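Local coordinates for 1-pyrroline-5-carboxylate dehydrogenase (Thermus thermophilus, PDB 1UZB), which probably catalyses the NAD-dependent oxidation of glutamate semialdehyde, which forms from 1-pyrroline-5-carboxylate, to glutamate, as a member of the aldehyde dehydrogenase family, at residues A[111-114]-A[115-119]; A[452-455]-A[456-459]; A[92-95]-A[96-99]; A[365-368]-A[369-373]. One frame throughout, in Å; residues are numbered along the deposited sequence. Where two conformers were deposited one is given.

Interaction 1: residues A[111-114]-A[115-119]; sequences RRKR and ELEAT
The carbonyls of R112, K113 and R114 each receive a backbone N-H from four residues on, so the first turn of helix 113-124 is laid down here: L116 N to R112 O is 3.0 Å, and E117 N and A118 N follow on K113 O and R114 O. R112 holds the N-cap position. Its side chain runs beside that of E115 and grips the carboxylate side-on: NE reaches E115 OE1 over 3.0 Å, from above the carboxylate plane, while NH1 meets E115 OE2 at 2.7 Å on the syn side. The two planes lie 25° apart. One turn of helix separates R114 from E117, and a second side-on pair forms there, with R114 NE to E117 OE1 at 2.7 Å nearly straight (174°) and R114 NH2 to E117 OE2 at 2.9 Å. R114 gets there because its chain folds twice, at chi2 and again at chi3. These are i to i+3 salt bridges on a helix that packs against helices 17-32, 128-149 and 213-226; in such surroundings a long arginine can carry its charge to a glutamate while its carbons pack. E117 OE2 is also bonded to S132, and R112 NH1 has a second anion in E221. K113 lays CG 3.2 Å from E117 OE2 but sends NZ to E9. L116 turns its leucine carbons to V135 and I222, as suits a buried helix face.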
loop_
_atom_site.group_PDB
_atom_site.type_symbol
_atom_site.label_atom_id
_atom_site.label_comp_id
_atom_site.label_asym_id
_atom_site.label_seq_id
_atom_site.Cartn_x
_atom_site.Cartn_y
_atom_site.Cartn_z
ATOM N N ARG A 111 22.904 -25.623 -11.523
ATOM C CA ARG A 111 24.270 -26.140 -11.569
ATOM C C ARG A 111 24.432 -27.322 -12.525
ATOM O O ARG A 111 25.553 -27.707 -12.848
ATOM C CB ARG A 111 24.736 -26.522 -10.161
ATOM C CG ARG A 111 24.962 -25.310 -9.274
ATOM C CD ARG A 111 25.058 -25.662 -7.804
ATOM N NE ARG A 111 25.176 -24.452 -6.996
ATOM C CZ ARG A 111 24.593 -24.279 -5.814
ATOM N NH1 ARG A 111 23.845 -25.241 -5.289
ATOM N NH2 ARG A 111 24.747 -23.132 -5.167
ATOM N N ARG A 112 23.318 -27.896 -12.980
ATOM C CA ARG A 112 23.356 -29.023 -13.915
ATOM C C ARG A 112 22.781 -28.625 -15.273
ATOM O O ARG A 112 22.406 -29.479 -16.080
ATOM C CB ARG A 112 22.563 -30.211 -13.357
ATOM C CG ARG A 112 23.192 -30.856 -12.132
ATOM C CD ARG A 112 22.408 -32.077 -11.670
ATOM N NE ARG A 112 22.377 -33.135 -12.678
ATOM C CZ ARG A 112 21.845 -34.339 -12.483
ATOM N NH1 ARG A 112 21.859 -35.242 -13.454
ATOM N NH2 ARG A 112 21.301 -34.640 -11.312
ATOM N N LYS A 113 22.737 -27.321 -15.522
ATOM C CA LYS A 113 22.179 -26.777 -16.754
ATOM C C LYS A 113 22.728 -27.368 -18.053
ATOM O O LYS A 113 21.956 -27.839 -18.894
ATOM C CB LYS A 113 22.349 -25.254 -16.758
ATOM C CG LYS A 113 21.692 -24.537 -17.925
ATOM C CD LYS A 113 21.335 -23.098 -17.561
ATOM C CE LYS A 113 22.528 -22.316 -17.039
ATOM N NZ LYS A 113 22.171 -20.889 -16.818
ATOM N N ARG A 114 24.048 -27.356 -18.226
ATOM C CA ARG A 114 24.641 -27.881 -19.452
ATOM C C ARG A 114 24.322 -29.361 -19.672
ATOM O O ARG A 114 24.053 -29.789 -20.799
ATOM C CB ARG A 114 26.157 -27.661 -19.440
ATOM C CG ARG A 114 26.593 -26.192 -19.488
ATOM C CD ARG A 114 26.326 -25.548 -20.853
ATOM N NE ARG A 114 25.090 -24.766 -20.895
ATOM C CZ ARG A 114 24.942 -23.563 -20.348
ATOM N NH1 ARG A 114 25.953 -22.988 -19.709
ATOM N NH2 ARG A 114 23.782 -22.924 -20.448
ATOM N N GLU A 115 24.349 -30.139 -18.595
ATOM C CA GLU A 115 24.043 -31.564 -18.675
ATOM C C GLU A 115 22.604 -31.779 -19.148
ATOM O O GLU A 115 22.343 -32.614 -20.015
ATOM C CB GLU A 115 24.220 -32.220 -17.306
ATOM C CG GLU A 115 24.057 -33.729 -17.319
ATOM C CD GLU A 115 23.819 -34.303 -15.936
ATOM O OE1 GLU A 115 24.264 -33.686 -14.945
ATOM O OE2 GLU A 115 23.192 -35.379 -15.840
ATOM N N LEU A 116 21.669 -31.034 -18.564
ATOM C CA LEU A 116 20.266 -31.162 -18.941
ATOM C C LEU A 116 20.042 -30.731 -20.391
ATOM O O LEU A 116 19.294 -31.373 -21.123
ATOM C CB LEU A 116 19.387 -30.346 -17.989
ATOM C CG LEU A 116 19.311 -30.905 -16.563
ATOM C CD1 LEU A 116 18.583 -29.923 -15.664
ATOM C CD2 LEU A 116 18.606 -32.257 -16.571
ATOM N N GLU A 117 20.702 -29.652 -20.805
ATOM C CA GLU A 117 20.576 -29.173 -22.177
ATOM C C GLU A 117 21.094 -30.234 -23.147
ATOM O O GLU A 117 20.446 -30.539 -24.147
ATOM C CB GLU A 117 21.367 -27.876 -22.368
ATOM C CG GLU A 117 20.878 -26.706 -21.521
ATOM C CD GLU A 117 21.804 -25.509 -21.596
ATOM O OE1 GLU A 117 22.917 -25.656 -22.143
ATOM O OE2 GLU A 117 21.425 -24.425 -21.102
ATOM N N ALA A 118 22.260 -30.800 -22.839
ATOM C CA ALA A 118 22.861 -31.827 -23.682
ATOM C C ALA A 118 21.965 -33.055 -23.776
ATOM O O ALA A 118 21.895 -33.706 -24.821
ATOM C CB ALA A 118 24.227 -32.216 -23.132
ATOM N N THR A 119 21.277 -33.373 -22.685
ATOM C CA THR A 119 20.394 -34.529 -22.677
ATOM C C THR A 119 19.208 -34.262 -23.605
ATOM O O THR A 119 18.735 -35.166 -24.289
ATOM C CB THR A 119 19.904 -34.857 -21.250
ATOM O OG1 THR A 119 21.039 -35.049 -20.396
ATOM C CG2 THR A 119 19.075 -36.133 -21.251
#

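Interaction 2: residues A[452-455]-A[456-459]; sequences RKRE and HLEW
K453, at the N-cap position of helix 454-463, lies across the ring of H456: its CD stands 3.5 Å from the ring centroid, 11° off the normal, a CH-pi contact over the middle of the face. With CG anti to the backbone N (chi1 -172°), the straight lysine chain spans the imidazole before bending at its end, where NZ makes a salt bridge to E455 OE1 at 3.2 Å. An alanine here would take away the methylenes over the imidazole, and would probably leave that face less covered and E455 without its lysine mate. H456 is held further by D298, which bonds ND1, and by F431, stacked with the ring. Strand 446-450, this helix and strand 468-471 make a beta-alpha-beta unit, and K453 O starts the helix by accepting L457 N at 3.2 Å. R454 bends at chi2 and again at chi3, which brings one face of its guanidinium against L457 CD1, 3.7 Å from NH2. Its NH1 stays 4.0 Å from E458 OE1, and a water bridges the two, accepting from NH1 at 2.9 Å and donating to OE1 at 2.8 Å. Stronger partners complete both charges: E514 of a neighbouring subunit for R454, R461 for E458. E455 O accepts the backbone N of W459, whose indole packs on A432 and L435 of helix 431-439.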
loop_
_atom_site.group_PDB
_atom_site.type_symbol
_atom_site.label_atom_id
_atom_site.label_comp_id
_atom_site.label_asym_id
_atom_site.label_seq_id
_atom_site.Cartn_x
_atom_site.Cartn_y
_atom_site.Cartn_z
ATOM N N ARG A 452 2.508 -1.819 -38.468
ATOM C CA ARG A 452 2.930 -0.554 -37.878
ATOM C C ARG A 452 1.691 0.283 -37.555
ATOM O O ARG A 452 1.778 1.290 -36.850
ATOM C CB ARG A 452 3.820 0.235 -38.841
ATOM C CG ARG A 452 5.244 -0.273 -39.006
ATOM C CD ARG A 452 6.058 0.775 -39.767
ATOM N NE ARG A 452 7.464 0.424 -39.959
ATOM C CZ ARG A 452 7.940 -0.248 -41.003
ATOM N NH1 ARG A 452 9.238 -0.516 -41.083
ATOM N NH2 ARG A 452 7.127 -0.648 -41.972
ATOM N N LYS A 453 0.537 -0.133 -38.068
ATOM C CA LYS A 453 -0.696 0.612 -37.840
ATOM C C LYS A 453 -1.260 0.348 -36.451
ATOM O O LYS A 453 -1.682 -0.764 -36.144
ATOM C CB LYS A 453 -1.726 0.258 -38.916
ATOM C CG LYS A 453 -2.971 1.125 -38.869
ATOM C CD LYS A 453 -3.845 0.907 -40.093
ATOM C CE LYS A 453 -5.126 1.715 -39.995
ATOM N NZ LYS A 453 -4.840 3.161 -39.781
ATOM N N ARG A 454 -1.265 1.385 -35.617
ATOM C CA ARG A 454 -1.744 1.276 -34.243
ATOM C C ARG A 454 -3.157 0.726 -34.152
ATOM O O ARG A 454 -3.455 -0.113 -33.298
ATOM C CB ARG A 454 -1.709 2.642 -33.548
ATOM C CG ARG A 454 -0.371 3.365 -33.596
ATOM C CD ARG A 454 0.791 2.479 -33.168
ATOM N NE ARG A 454 0.611 1.890 -31.843
ATOM C CZ ARG A 454 1.442 1.000 -31.310
ATOM N NH1 ARG A 454 1.203 0.513 -30.102
ATOM N NH2 ARG A 454 2.515 0.605 -31.980
ATOM N N GLU A 455 -4.032 1.207 -35.026
ATOM C CA GLU A 455 -5.419 0.772 -35.008
ATOM C C GLU A 455 -5.556 -0.727 -35.258
ATOM O O GLU A 455 -6.433 -1.375 -34.695
ATOM C CB GLU A 455 -6.232 1.569 -36.032
ATOM C CG GLU A 455 -6.377 3.057 -35.689
ATOM C CD GLU A 455 -5.183 3.911 -36.106
ATOM O OE1 GLU A 455 -4.177 3.371 -36.618
ATOM O OE2 GLU A 455 -5.261 5.146 -35.924
ATOM N N HIS A 456 -4.688 -1.283 -36.096
ATOM C CA HIS A 456 -4.751 -2.715 -36.363
ATOM C C HIS A 456 -4.280 -3.511 -35.154
ATOM O O HIS A 456 -4.896 -4.511 -34.787
ATOM C CB HIS A 456 -3.911 -3.067 -37.592
ATOM C CG HIS A 456 -4.541 -2.653 -38.883
ATOM N ND1 HIS A 456 -3.966 -2.908 -40.108
ATOM C CD2 HIS A 456 -5.709 -2.017 -39.138
ATOM C CE1 HIS A 456 -4.754 -2.446 -41.064
ATOM N NE2 HIS A 456 -5.818 -1.902 -40.502
ATOM N N LEU A 457 -3.194 -3.060 -34.529
ATOM C CA LEU A 457 -2.673 -3.743 -33.356
ATOM C C LEU A 457 -3.686 -3.718 -32.218
ATOM O O LEU A 457 -3.964 -4.751 -31.611
ATOM C CB LEU A 457 -1.360 -3.103 -32.895
ATOM C CG LEU A 457 -0.170 -3.171 -33.862
ATOM C CD1 LEU A 457 1.044 -2.546 -33.194
ATOM C CD2 LEU A 457 0.130 -4.621 -34.245
ATOM N N GLU A 458 -4.254 -2.550 -31.934
ATOM C CA GLU A 458 -5.212 -2.457 -30.841
ATOM C C GLU A 458 -6.497 -3.218 -31.158
ATOM O O GLU A 458 -7.165 -3.725 -30.261
ATOM C CB GLU A 458 -5.485 -0.989 -30.503
ATOM C CG GLU A 458 -4.223 -0.230 -30.072
ATOM C CD GLU A 458 -3.515 -0.846 -28.869
ATOM O OE1 GLU A 458 -2.389 -0.403 -28.550
ATOM O OE2 GLU A 458 -4.076 -1.765 -28.236
ATOM N N TRP A 459 -6.834 -3.303 -32.441
ATOM C CA TRP A 459 -8.010 -4.046 -32.881
ATOM C C TRP A 459 -7.750 -5.526 -32.555
ATOM O O TRP A 459 -8.598 -6.215 -31.992
ATOM C CB TRP A 459 -8.185 -3.835 -34.389
ATOM C CG TRP A 459 -9.379 -4.475 -35.024
ATOM C CD1 TRP A 459 -10.351 -5.209 -34.415
ATOM C CD2 TRP A 459 -9.718 -4.432 -36.415
ATOM N NE1 TRP A 459 -11.280 -5.629 -35.342
ATOM C CE2 TRP A 459 -10.914 -5.164 -36.577
ATOM C CE3 TRP A 459 -9.127 -3.843 -37.542
ATOM C CZ2 TRP A 459 -11.533 -5.325 -37.824
ATOM C CZ3 TRP A 459 -9.741 -4.002 -38.782
ATOM C CH2 TRP A 459 -10.933 -4.738 -38.910
HETATM O O HOH W 1 -1.277 1.979 -29.584
#

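Interaction 3: residues A[92-95]-A[96-99]; sequences DWPQ and EDRS
Q95 swings CG away from its backbone N (chi1 -176°) and then bends at chi2 (55°), which brings its amide back along the helix start to meet R98 and S99 together. The carbonyl end takes R98 NH2: NH2 to OE1 is 2.9 Å, from above the carbonyl plane but within the guanidinium plane, and R98 NE adds a weak bond at 3.5 Å. The amino end serves S99, with NE2 to OG at 3.0 Å, in the amide plane. A glutamine suits the place because one flat group offers an acceptor and a donor to neighbours of opposite need. A leucine in its place would have neither, and would probably leave R98 NH2 without its acceptor and S99 OG without that donor. All three side chains have partners beyond the turn: A199 O accepts from both R98 NE and Q95 NE2, and S99 OG bonds A146 O. R98 also runs its CG against W93 CB, 3.6 Å away. The W93 ring and the D97 carboxylate stand nearly at right angles (88°), with CE3 3.5 Å from D97 CB, while P94 CD rests 3.5 Å from D97 OD2. D97 takes its charge partner in R100. P94 O accepts R98 N at 3.2 Å and, weakly, D97 N. All this builds the N-terminal end of helix 95-111, with P94 at the N-cap and the loop from helix 73-90 leading into it.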
loop_
_atom_site.group_PDB
_atom_site.type_symbol
_atom_site.label_atom_id
_atom_site.label_comp_id
_atom_site.label_asym_id
_atom_site.label_seq_id
_atom_site.Cartn_x
_atom_site.Cartn_y
_atom_site.Cartn_z
ATOM N N ASP A 92 1.004 -29.898 5.736
ATOM C CA ASP A 92 1.184 -29.136 6.971
ATOM C C ASP A 92 2.497 -28.360 7.069
ATOM O O ASP A 92 2.708 -27.616 8.025
ATOM C CB ASP A 92 1.049 -30.047 8.198
ATOM C CG ASP A 92 -0.353 -30.599 8.368
ATOM O OD1 ASP A 92 -1.320 -29.930 7.947
ATOM O OD2 ASP A 92 -0.488 -31.702 8.940
ATOM N N TRP A 93 3.391 -28.548 6.104
ATOM C CA TRP A 93 4.651 -27.811 6.107
ATOM C C TRP A 93 4.356 -26.324 5.961
ATOM O O TRP A 93 3.458 -25.937 5.208
ATOM C CB TRP A 93 5.523 -28.207 4.912
ATOM C CG TRP A 93 6.396 -29.402 5.092
ATOM C CD1 TRP A 93 6.031 -30.625 5.583
ATOM C CD2 TRP A 93 7.770 -29.519 4.706
ATOM N NE1 TRP A 93 7.094 -31.494 5.522
ATOM C CE2 TRP A 93 8.173 -30.841 4.988
ATOM C CE3 TRP A 93 8.699 -28.631 4.145
ATOM C CZ2 TRP A 93 9.469 -31.301 4.729
ATOM C CZ3 TRP A 93 9.986 -29.087 3.886
ATOM C CH2 TRP A 93 10.358 -30.411 4.179
ATOM N N PRO A 94 5.085 -25.467 6.691
ATOM C CA PRO A 94 4.824 -24.036 6.537
ATOM C C PRO A 94 5.167 -23.723 5.082
ATOM O O PRO A 94 6.087 -24.325 4.519
ATOM C CB PRO A 94 5.821 -23.397 7.500
ATOM C CG PRO A 94 5.919 -24.416 8.596
ATOM C CD PRO A 94 5.979 -25.726 7.835
ATOM N N GLN A 95 4.442 -22.796 4.468
ATOM C CA GLN A 95 4.716 -22.468 3.075
ATOM C C GLN A 95 6.164 -22.021 2.885
ATOM O O GLN A 95 6.789 -22.336 1.871
ATOM C CB GLN A 95 3.760 -21.384 2.571
ATOM C CG GLN A 95 3.938 -21.065 1.088
ATOM C CD GLN A 95 3.811 -22.300 0.214
ATOM O OE1 GLN A 95 2.766 -22.953 0.190
ATOM N NE2 GLN A 95 4.876 -22.629 -0.504
ATOM N N GLU A 96 6.711 -21.302 3.862
ATOM C CA GLU A 96 8.091 -20.841 3.755
ATOM C C GLU A 96 9.060 -22.013 3.586
ATOM O O GLU A 96 10.056 -21.913 2.857
ATOM C CB GLU A 96 8.481 -20.020 4.987
ATOM C CG GLU A 96 7.824 -18.641 5.067
ATOM C CD GLU A 96 6.381 -18.681 5.536
ATOM O OE1 GLU A 96 5.730 -17.613 5.520
ATOM O OE2 GLU A 96 5.898 -19.763 5.929
ATOM N N ASP A 97 8.756 -23.120 4.258
ATOM C CA ASP A 97 9.576 -24.329 4.194
ATOM C C ASP A 97 9.469 -25.003 2.827
ATOM O O ASP A 97 10.472 -25.437 2.258
ATOM C CB ASP A 97 9.154 -25.322 5.288
ATOM C CG ASP A 97 9.536 -24.866 6.687
ATOM O OD1 ASP A 97 9.872 -23.680 6.877
ATOM O OD2 ASP A 97 9.486 -25.709 7.607
ATOM N N ARG A 98 8.252 -25.096 2.296
ATOM C CA ARG A 98 8.074 -25.711 0.985
ATOM C C ARG A 98 8.735 -24.858 -0.092
ATOM O O ARG A 98 9.367 -25.381 -1.015
ATOM C CB ARG A 98 6.584 -25.892 0.665
ATOM C CG ARG A 98 5.888 -26.970 1.500
ATOM C CD ARG A 98 4.522 -27.336 0.921
ATOM N NE ARG A 98 3.595 -26.212 1.001
ATOM C CZ ARG A 98 2.592 -26.128 1.868
ATOM N NH1 ARG A 98 2.360 -27.111 2.730
ATOM N NH2 ARG A 98 1.842 -25.036 1.906
ATOM N N SER A 99 8.598 -23.542 0.024
ATOM C CA SER A 99 9.199 -22.650 -0.961
ATOM C C SER A 99 10.724 -22.739 -0.945
ATOM O O SER A 99 11.355 -22.724 -2.002
ATOM C CB SER A 99 8.733 -21.209 -0.736
ATOM O OG SER A 99 7.366 -21.075 -1.107
#

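Interaction 4: residues A[365-368]-A[369-373]; sequences SAEQ and ERKVL
E367 and R370 run side by side, one turn apart, and meet in a side-on salt bridge: R370 NH2 lies 3.0 Å from E367 OE1 and R370 NE 3.2 Å from E367 OE2. Each oxygen is met on its syn side, somewhat out of the carboxylate plane, and lies near the guanidinium plane. The carboxylate and guanidinium planes stand 40° apart. The glutamate reaches this place by an extended first torsion (chi1 179°) followed by a bend at chi2 of 58°, which turns its carboxylate along the helix; R370 answers with a bend at chi3. K371 sets CG anti to its carbonyl carbon and keeps the rest of its chain extended, so that its CE comes within 3.2 Å of E367 OE1, while K371 NZ stays 4.3 Å from E367 OE1, beyond a salt bridge. A long flexible lysine and arginine suit this exposed surface, where they gather round one glutamate. Q368, in the conformer described, folds at chi2 and sets NE2 3.5 Å from V372 CG2. S365 is the N-cap: its OG accepts Q368 N at 3.1 Å, and a serine is well made for this, being short and able to accept from an N-H of the first turn, which has no earlier helical carbonyl to bond. E369 has an extended chain whose strongest partner is R391, while a water donates to both A366 O, at 2.8 Å, and, over a longer path, E369 OE1. These are the first two turns of helix 366-379, which leads on toward strand 384-387; A366 and E369 touch Y397, and V372 touches I399, in the loop before strand 402-405.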
loop_
_atom_site.group_PDB
_atom_site.type_symbol
_atom_site.label_atom_id
_atom_site.label_comp_id
_atom_site.label_asym_id
_atom_site.label_seq_id
_atom_site.Cartn_x
_atom_site.Cartn_y
_atom_site.Cartn_z
ATOM N N SER A 365 10.210 -38.642 -33.429
ATOM C CA SER A 365 10.113 -40.094 -33.562
ATOM C C SER A 365 9.682 -40.523 -34.948
ATOM O O SER A 365 9.286 -39.698 -35.768
ATOM C CB SER A 365 9.099 -40.636 -32.557
ATOM O OG SER A 365 7.799 -40.160 -32.877
ATOM N N ALA A 366 9.745 -41.830 -35.192
ATOM C CA ALA A 366 9.342 -42.386 -36.474
ATOM C C ALA A 366 7.856 -42.141 -36.708
ATOM O O ALA A 366 7.449 -41.828 -37.822
ATOM C CB ALA A 366 9.642 -43.881 -36.516
ATOM N N GLU A 367 7.046 -42.275 -35.663
ATOM C CA GLU A 367 5.614 -42.048 -35.822
ATOM C C GLU A 367 5.338 -40.576 -36.114
ATOM O O GLU A 367 4.492 -40.253 -36.943
ATOM C CB GLU A 367 4.839 -42.490 -34.578
ATOM C CG GLU A 367 3.331 -42.244 -34.676
ATOM C CD GLU A 367 2.673 -42.941 -35.866
ATOM O OE1 GLU A 367 1.476 -42.681 -36.116
ATOM O OE2 GLU A 367 3.339 -43.747 -36.552
ATOM N N GLN A 368 6.046 -39.679 -35.436
ATOM C CA GLN A 368 5.844 -38.258 -35.690
ATOM C C GLN A 368 6.236 -37.945 -37.127
ATOM O O GLN A 368 5.566 -37.173 -37.811
ATOM C CB GLN A 368 6.668 -37.412 -34.715
ATOM C CG GLN A 368 6.358 -35.925 -34.770
ATOM C CD GLN A 368 4.893 -35.628 -34.506
ATOM O OE1 GLN A 368 4.347 -36.013 -33.473
ATOM N NE2 GLN A 368 4.250 -34.941 -35.443
ATOM N N GLU A 369 7.317 -38.565 -37.590
ATOM C CA GLU A 369 7.775 -38.358 -38.955
ATOM C C GLU A 369 6.701 -38.823 -39.937
ATOM O O GLU A 369 6.383 -38.129 -40.902
ATOM C CB GLU A 369 9.069 -39.133 -39.190
ATOM C CG GLU A 369 9.667 -38.937 -40.570
ATOM C CD GLU A 369 10.922 -39.756 -40.770
ATOM O OE1 GLU A 369 10.838 -41.000 -40.695
ATOM O OE2 GLU A 369 11.992 -39.159 -41.000
ATOM N N ARG A 370 6.137 -40.000 -39.682
ATOM C CA ARG A 370 5.110 -40.535 -40.561
ATOM C C ARG A 370 3.915 -39.589 -40.626
ATOM O O ARG A 370 3.384 -39.317 -41.705
ATOM C CB ARG A 370 4.642 -41.906 -40.076
ATOM C CG ARG A 370 3.725 -42.610 -41.072
ATOM C CD ARG A 370 3.006 -43.784 -40.440
ATOM N NE ARG A 370 2.029 -43.346 -39.449
ATOM C CZ ARG A 370 0.884 -42.738 -39.743
ATOM N NH1 ARG A 370 0.559 -42.494 -41.005
ATOM N NH2 ARG A 370 0.065 -42.367 -38.770
ATOM N N LYS A 371 3.500 -39.085 -39.468
ATOM C CA LYS A 371 2.360 -38.177 -39.403
ATOM C C LYS A 371 2.596 -36.874 -40.161
ATOM O O LYS A 371 1.733 -36.421 -40.913
ATOM C CB LYS A 371 2.010 -37.870 -37.945
ATOM C CG LYS A 371 1.442 -39.057 -37.174
ATOM C CD LYS A 371 1.088 -38.662 -35.747
ATOM C CE LYS A 371 0.555 -39.846 -34.958
ATOM N NZ LYS A 371 0.185 -39.464 -33.568
ATOM N N VAL A 372 3.763 -36.269 -39.970
ATOM C CA VAL A 372 4.068 -35.021 -40.655
ATOM C C VAL A 372 4.100 -35.238 -42.167
ATOM O O VAL A 372 3.552 -34.443 -42.929
ATOM C CB VAL A 372 5.415 -34.441 -40.173
ATOM C CG1 VAL A 372 5.771 -33.197 -40.977
ATOM C CG2 VAL A 372 5.320 -34.102 -38.691
ATOM N N LEU A 373 4.727 -36.326 -42.597
ATOM C CA LEU A 373 4.804 -36.630 -44.019
ATOM C C LEU A 373 3.413 -36.906 -44.582
ATOM O O LEU A 373 3.135 -36.591 -45.737
ATOM C CB LEU A 373 5.720 -37.833 -44.262
ATOM C CG LEU A 373 7.197 -37.620 -43.912
ATOM C CD1 LEU A 373 7.967 -38.926 -44.080
ATOM C CD2 LEU A 373 7.782 -36.528 -44.799
HETATM O O HOH W 2 8.428 -43.112 -40.087
#

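In the fold
All four contacts lie at the start of a helix, and each has an N-cap residue, but the fold around them differs. Interaction 3 is buried and interactions 1 and 2 partly so, whereas interaction 4 has more exposed residues. Interactions 1 and 3 belong to consecutive helices, 113-124 and 95-111, with nearest atoms about 13 Å apart. Arginine-glutamate pairs one turn apart serve interactions 1 and 4, within packed helices in the first and on a solvent-facing turn in the second. Interaction 3 relies instead on an uncharged amide, and interaction 2 on a CH-pi contact and a water bridge. Interactions 2 and 3 of different subunits meet: W93 packs on E455 of another chain, and R100, just beyond interaction 3, salt-bridges E458 there.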